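Long-range contact in hydroxyethylphosphonate dioxygenase (Streptomyces albus, PDB 6B9R), which probably catalyses the iron-dependent oxidative cleavage of 2-hydroxyethylphosphonate, the substrate bound here, to hydroxymethylphosphonate: residues N146-V158 with I203-D215. Numbering follows the deposited sequence.
Sequences NKGHLLYQFTYFV and ILALTYGGELTGD. With FE (Fe (III) ion), chain E; 2HE ((2-hydroxyethyl)phosphonic acid), chain F.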
loop_
_atom_site.group_PDB
_atom_site.type_symbol
_atom_site.label_atom_id
_atom_site.label_comp_id
_atom_site.label_asym_id
_atom_site.label_seq_id
_atom_site.Cartn_x
_atom_site.Cartn_y
_atom_site.Cartn_z
ATOM N N ASN A 146 2.620 -19.469 -22.145
ATOM C CA ASN A 146 1.768 -18.309 -21.949
ATOM C C ASN A 146 2.582 -17.046 -22.222
ATOM O O ASN A 146 3.765 -17.097 -22.571
ATOM C CB ASN A 146 1.120 -18.316 -20.556
ATOM C CG ASN A 146 2.112 -18.077 -19.411
ATOM O OD1 ASN A 146 3.181 -17.492 -19.587
ATOM N ND2 ASN A 146 1.737 -18.525 -18.216
ATOM N N LYS A 147 1.939 -15.894 -22.067
ATOM C CA LYS A 147 2.575 -14.611 -22.312
ATOM C C LYS A 147 3.107 -13.983 -21.038
ATOM O O LYS A 147 3.591 -12.845 -21.075
ATOM C CB LYS A 147 1.580 -13.666 -22.987
ATOM C CG LYS A 147 0.929 -14.271 -24.221
ATOM C CD LYS A 147 -0.053 -13.296 -24.869
ATOM C CE LYS A 147 -0.796 -13.926 -26.039
ATOM N NZ LYS A 147 -2.100 -13.232 -26.264
ATOM N N GLY A 148 3.023 -14.694 -19.918
ATOM C CA GLY A 148 3.294 -14.100 -18.629
ATOM C C GLY A 148 2.086 -13.312 -18.161
ATOM O O GLY A 148 1.273 -12.862 -18.974
ATOM N N HIS A 149 1.950 -13.146 -16.852
ATOM C CA HIS A 149 0.795 -12.474 -16.283
ATOM C C HIS A 149 1.247 -11.639 -15.092
ATOM O O HIS A 149 2.298 -11.894 -14.489
ATOM C CB HIS A 149 -0.292 -13.485 -15.884
ATOM C CG HIS A 149 0.215 -14.637 -15.071
ATOM N ND1 HIS A 149 0.777 -14.477 -13.822
ATOM C CD2 HIS A 149 0.238 -15.967 -15.326
ATOM C CE1 HIS A 149 1.132 -15.659 -13.348
ATOM N NE2 HIS A 149 0.807 -16.579 -14.237
ATOM N N LEU A 150 0.428 -10.633 -14.750
ATOM C CA LEU A 150 0.844 -9.660 -13.743
ATOM C C LEU A 150 1.085 -10.318 -12.390
ATOM O O LEU A 150 2.036 -9.965 -11.685
ATOM C CB LEU A 150 -0.194 -8.541 -13.608
ATOM C CG LEU A 150 0.097 -7.560 -12.460
ATOM C CD1 LEU A 150 1.503 -6.950 -12.559
ATOM C CD2 LEU A 150 -0.961 -6.469 -12.372
ATOM N N LEU A 151 0.252 -11.280 -12.012
ATOM C CA LEU A 151 0.312 -11.799 -10.653
ATOM C C LEU A 151 1.590 -12.600 -10.424
ATOM O O LEU A 151 2.059 -13.323 -11.308
ATOM C CB LEU A 151 -0.913 -12.662 -10.350
ATOM C CG LEU A 151 -2.239 -11.891 -10.273
ATOM C CD1 LEU A 151 -3.344 -12.744 -9.630
ATOM C CD2 LEU A 151 -2.033 -10.604 -9.492
ATOM N N TYR A 152 2.168 -12.439 -9.232
ATOM C CA TYR A 152 3.223 -13.335 -8.778
ATOM C C TYR A 152 2.702 -14.765 -8.743
ATOM O O TYR A 152 1.507 -15.001 -8.561
ATOM C CB TYR A 152 3.690 -12.935 -7.379
ATOM C CG TYR A 152 4.343 -11.575 -7.317
ATOM C CD1 TYR A 152 3.579 -10.409 -7.268
ATOM C CD2 TYR A 152 5.729 -11.457 -7.292
ATOM C CE1 TYR A 152 4.188 -9.163 -7.216
ATOM C CE2 TYR A 152 6.344 -10.222 -7.229
ATOM C CZ TYR A 152 5.574 -9.082 -7.185
ATOM O OH TYR A 152 6.198 -7.866 -7.124
ATOM N N GLN A 153 3.591 -15.742 -8.909
ATOM C CA GLN A 153 3.124 -17.117 -8.792
ATOM C C GLN A 153 3.985 -17.926 -7.840
ATOM O O GLN A 153 5.215 -17.895 -7.917
ATOM C CB GLN A 153 3.072 -17.820 -10.144
ATOM C CG GLN A 153 2.293 -19.119 -10.086
ATOM C CD GLN A 153 1.957 -19.640 -11.470
ATOM O OE1 GLN A 153 1.460 -18.904 -12.308
ATOM N NE2 GLN A 153 2.239 -20.912 -11.715
ATOM N N PHE A 154 3.321 -18.633 -6.939
ATOM C CA PHE A 154 3.904 -19.730 -6.186
ATOM C C PHE A 154 3.277 -21.007 -6.709
ATOM O O PHE A 154 2.047 -21.133 -6.725
ATOM C CB PHE A 154 3.637 -19.601 -4.683
ATOM C CG PHE A 154 3.945 -20.853 -3.947
ATOM C CD1 PHE A 154 5.251 -21.165 -3.605
ATOM C CD2 PHE A 154 2.948 -21.761 -3.655
ATOM C CE1 PHE A 154 5.550 -22.356 -2.961
ATOM C CE2 PHE A 154 3.247 -22.966 -3.019
ATOM C CZ PHE A 154 4.554 -23.256 -2.664
ATOM N N THR A 155 4.108 -21.957 -7.121
ATOM C CA THR A 155 3.617 -23.196 -7.693
ATOM C C THR A 155 4.152 -24.370 -6.894
ATOM O O THR A 155 5.352 -24.438 -6.616
ATOM C CB THR A 155 4.026 -23.322 -9.159
ATOM O OG1 THR A 155 3.522 -22.191 -9.887
ATOM C CG2 THR A 155 3.442 -24.583 -9.753
ATOM N N TYR A 156 3.258 -25.277 -6.523
ATOM C CA TYR A 156 3.594 -26.531 -5.860
ATOM C C TYR A 156 3.324 -27.685 -6.816
ATOM O O TYR A 156 2.244 -27.749 -7.406
ATOM C CB TYR A 156 2.761 -26.699 -4.590
ATOM C CG TYR A 156 3.045 -27.983 -3.871
ATOM C CD1 TYR A 156 4.075 -28.063 -2.951
ATOM C CD2 TYR A 156 2.283 -29.122 -4.115
ATOM C CE1 TYR A 156 4.340 -29.254 -2.283
ATOM C CE2 TYR A 156 2.542 -30.310 -3.459
ATOM C CZ TYR A 156 3.574 -30.372 -2.547
ATOM O OH TYR A 156 3.824 -31.557 -1.893
ATOM N N PHE A 157 4.296 -28.593 -6.975
ATOM C CA PHE A 157 4.225 -29.639 -7.996
ATOM C C PHE A 157 3.797 -30.984 -7.408
ATOM O O PHE A 157 4.257 -31.378 -6.336
ATOM C CB PHE A 157 5.577 -29.792 -8.695
ATOM C CG PHE A 157 5.995 -28.572 -9.462
ATOM C CD1 PHE A 157 5.553 -28.377 -10.762
ATOM C CD2 PHE A 157 6.814 -27.616 -8.884
ATOM C CE1 PHE A 157 5.934 -27.253 -11.484
ATOM C CE2 PHE A 157 7.203 -26.488 -9.589
ATOM C CZ PHE A 157 6.756 -26.297 -10.897
ATOM N N VAL A 158 2.909 -31.683 -8.119
ATOM C CA VAL A 158 2.526 -33.057 -7.797
ATOM C C VAL A 158 2.783 -33.912 -9.034
ATOM O O VAL A 158 2.236 -33.640 -10.111
ATOM C CB VAL A 158 1.054 -33.175 -7.361
ATOM C CG1 VAL A 158 0.720 -34.643 -7.072
ATOM C CG2 VAL A 158 0.756 -32.287 -6.135
ATOM N N ILE A 203 -0.492 -29.170 -10.685
ATOM C CA ILE A 203 0.104 -28.158 -9.829
ATOM C C ILE A 203 -0.993 -27.458 -9.040
ATOM O O ILE A 203 -2.157 -27.420 -9.436
ATOM C CB ILE A 203 0.925 -27.114 -10.618
ATOM C CG1 ILE A 203 0.018 -26.282 -11.543
ATOM C CG2 ILE A 203 2.080 -27.781 -11.383
ATOM C CD1 ILE A 203 0.785 -25.298 -12.409
ATOM N N LEU A 204 -0.596 -26.911 -7.907
ATOM C CA LEU A 204 -1.366 -25.874 -7.230
ATOM C C LEU A 204 -0.655 -24.578 -7.584
ATOM O O LEU A 204 0.412 -24.278 -7.041
ATOM C CB LEU A 204 -1.443 -26.109 -5.724
ATOM C CG LEU A 204 -2.509 -27.102 -5.220
ATOM C CD1 LEU A 204 -3.923 -26.582 -5.472
ATOM C CD2 LEU A 204 -2.348 -28.486 -5.835
ATOM N N ALA A 205 -1.228 -23.850 -8.544
ATOM C CA ALA A 205 -0.706 -22.570 -9.034
ATOM C C ALA A 205 -1.358 -21.465 -8.216
ATOM O O ALA A 205 -2.471 -21.024 -8.522
ATOM C CB ALA A 205 -0.995 -22.403 -10.526
ATOM N N LEU A 206 -0.679 -21.038 -7.152
ATOM C CA LEU A 206 -1.231 -20.080 -6.209
ATOM C C LEU A 206 -0.704 -18.692 -6.573
ATOM O O LEU A 206 0.293 -18.205 -6.031
ATOM C CB LEU A 206 -0.864 -20.483 -4.770
ATOM C CG LEU A 206 -1.072 -21.963 -4.387
ATOM C CD1 LEU A 206 -0.820 -22.200 -2.891
ATOM C CD2 LEU A 206 -2.459 -22.462 -4.784
ATOM N N THR A 207 -1.384 -18.051 -7.522
ATOM C CA THR A 207 -0.992 -16.697 -7.883
ATOM C C THR A 207 -1.602 -15.689 -6.910
ATOM O O THR A 207 -2.630 -15.940 -6.276
ATOM C CB THR A 207 -1.396 -16.352 -9.325
ATOM O OG1 THR A 207 -2.821 -16.253 -9.422
ATOM C CG2 THR A 207 -0.900 -17.410 -10.313
ATOM N N TYR A 208 -0.944 -14.539 -6.790
ATOM C CA TYR A 208 -1.344 -13.510 -5.839
ATOM C C TYR A 208 -0.680 -12.200 -6.245
ATOM O O TYR A 208 0.218 -12.168 -7.097
ATOM C CB TYR A 208 -1.005 -13.913 -4.394
ATOM C CG TYR A 208 0.478 -13.867 -4.053
ATOM C CD1 TYR A 208 1.320 -14.931 -4.382
ATOM C CD2 TYR A 208 1.026 -12.774 -3.385
ATOM C CE1 TYR A 208 2.674 -14.899 -4.076
ATOM C CE2 TYR A 208 2.393 -12.727 -3.070
ATOM C CZ TYR A 208 3.211 -13.806 -3.420
ATOM O OH TYR A 208 4.567 -13.796 -3.114
ATOM N N GLY A 209 -1.166 -11.107 -5.651
ATOM C CA GLY A 209 -0.811 -9.789 -6.147
ATOM C C GLY A 209 0.001 -8.911 -5.202
ATOM O O GLY A 209 1.106 -8.477 -5.545
ATOM N N GLY A 210 -0.537 -8.580 -4.049
ATOM C CA GLY A 210 0.200 -7.688 -3.203
ATOM C C GLY A 210 0.081 -6.212 -3.549
ATOM O O GLY A 210 -0.961 -5.704 -3.984
ATOM N N GLU A 211 1.190 -5.515 -3.316
ATOM C CA GLU A 211 1.221 -4.056 -3.378
ATOM C C GLU A 211 1.179 -3.534 -4.804
ATOM O O GLU A 211 0.625 -2.454 -5.028
ATOM C CB GLU A 211 2.455 -3.540 -2.654
ATOM C CG GLU A 211 2.396 -3.693 -1.118
ATOM C CD GLU A 211 3.343 -2.755 -0.341
ATOM O OE1 GLU A 211 3.282 -1.507 -0.515
ATOM O OE2 GLU A 211 4.127 -3.274 0.488
ATOM N N LEU A 212 1.744 -4.274 -5.773
ATOM C CA LEU A 212 1.664 -3.858 -7.176
ATOM C C LEU A 212 0.226 -3.674 -7.641
ATOM O O LEU A 212 -0.056 -2.811 -8.481
ATOM C CB LEU A 212 2.351 -4.887 -8.081
ATOM C CG LEU A 212 3.809 -4.696 -8.472
ATOM C CD1 LEU A 212 4.238 -5.837 -9.406
ATOM C CD2 LEU A 212 4.024 -3.352 -9.133
ATOM N N THR A 213 -0.684 -4.512 -7.163
ATOM C CA THR A 213 -2.072 -4.425 -7.594
ATOM C C THR A 213 -2.859 -3.500 -6.661
ATOM O O THR A 213 -2.413 -3.139 -5.574
ATOM C CB THR A 213 -2.697 -5.820 -7.644
ATOM O OG1 THR A 213 -2.473 -6.490 -6.396
ATOM C CG2 THR A 213 -2.056 -6.638 -8.762
ATOM N N GLY A 214 -4.045 -3.105 -7.094
ATOM C CA GLY A 214 -4.786 -2.162 -6.282
ATOM C C GLY A 214 -4.314 -0.730 -6.457
ATOM O O GLY A 214 -4.010 -0.324 -7.583
ATOM N N ASP A 215 -4.247 0.035 -5.353
ATOM C CA ASP A 215 -4.094 1.487 -5.445
ATOM C C ASP A 215 -2.873 1.877 -6.272
ATOM O O ASP A 215 -2.916 2.847 -7.040
ATOM C CB ASP A 215 -3.977 2.109 -4.050
ATOM C CG ASP A 215 -5.272 2.031 -3.239
ATOM O OD1 ASP A 215 -6.367 1.852 -3.812
ATOM O OD2 ASP A 215 -5.182 2.143 -2.005
HETATM FE FE FE E . 0.940 -18.849 -14.374
HETATM O O3 2HE F . -0.553 -19.365 -16.263
HETATM P P 2HE F . -1.036 -20.468 -17.136
HETATM O O1 2HE F . -0.439 -20.306 -18.622
HETATM O O2 2HE F . -2.650 -20.507 -17.201
HETATM C CA 2HE F . -0.409 -21.987 -16.383
HETATM C CB 2HE F . -0.525 -21.821 -14.870
HETATM O O4 2HE F . 0.522 -20.988 -14.348
HETATM O O HOH W 1 -1.220 -19.295 -13.084
#
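T207 presses its methyl into the hollow between H149 and Q153 on an antiparallel strand pair of a cupin-type β-barrel, just behind the iron. Strands 152-158 and 203-208 are neighbours in the sheet, stitched by paired backbone hydrogen bonds at F154-L206 and Y156-L204 and by Y208 N to Y152 O. T207 CG2 lies 3.4 Å from Q153 OE1 and also touches Q153 CG and the H149 ring, while its OG1 hydrogen-bonds to R123 O on the adjoining strand. On the same face, the branched I203 fits between T155 CG2 and F157, its CG2 3.6 Å from F157 CD1.

On the opposite face lie Y152, F154, Y156, L204, L206 and Y208. L206 CD1 meets the edge of the F154 ring, 3.9 Å from CD2, the two side chains running alongside. Y152 CB sits over one face of the Y208 ring, 4.2 Å from its centroid; the two rings are near parallel (26°) but slid apart, with little overlap. Y208 OH is held beyond the pair by H339, T342 and W183. Past the strand end, the chain turns through G209 and G210 and brings L212 across the far end of Y152, CD1 3.6 Å from OH. With an alanine at Y152, L212 and A430 of the second subunit would probably lose a packing surface, leaving a gap at the subunit boundary. L150 CD2 slides past T213 CG2, while the L151 branches straddle the strand end, CD1 at T207 OG1 and CD2 at G209 CA.

Q153 CG is anti to the backbone N (chi1 -167°), and the extended chain carries OE1 to the iron, 2.1 Å away. H149 NE2 binds it at 2.3 Å; H190, water and the chelating O3 and O4 of the substrate complete the site. The amide's rotation is fixed by Q153 NE2, which donates to substrate O4 and, in its amide plane, to T155 OG1 at 2.6 Å.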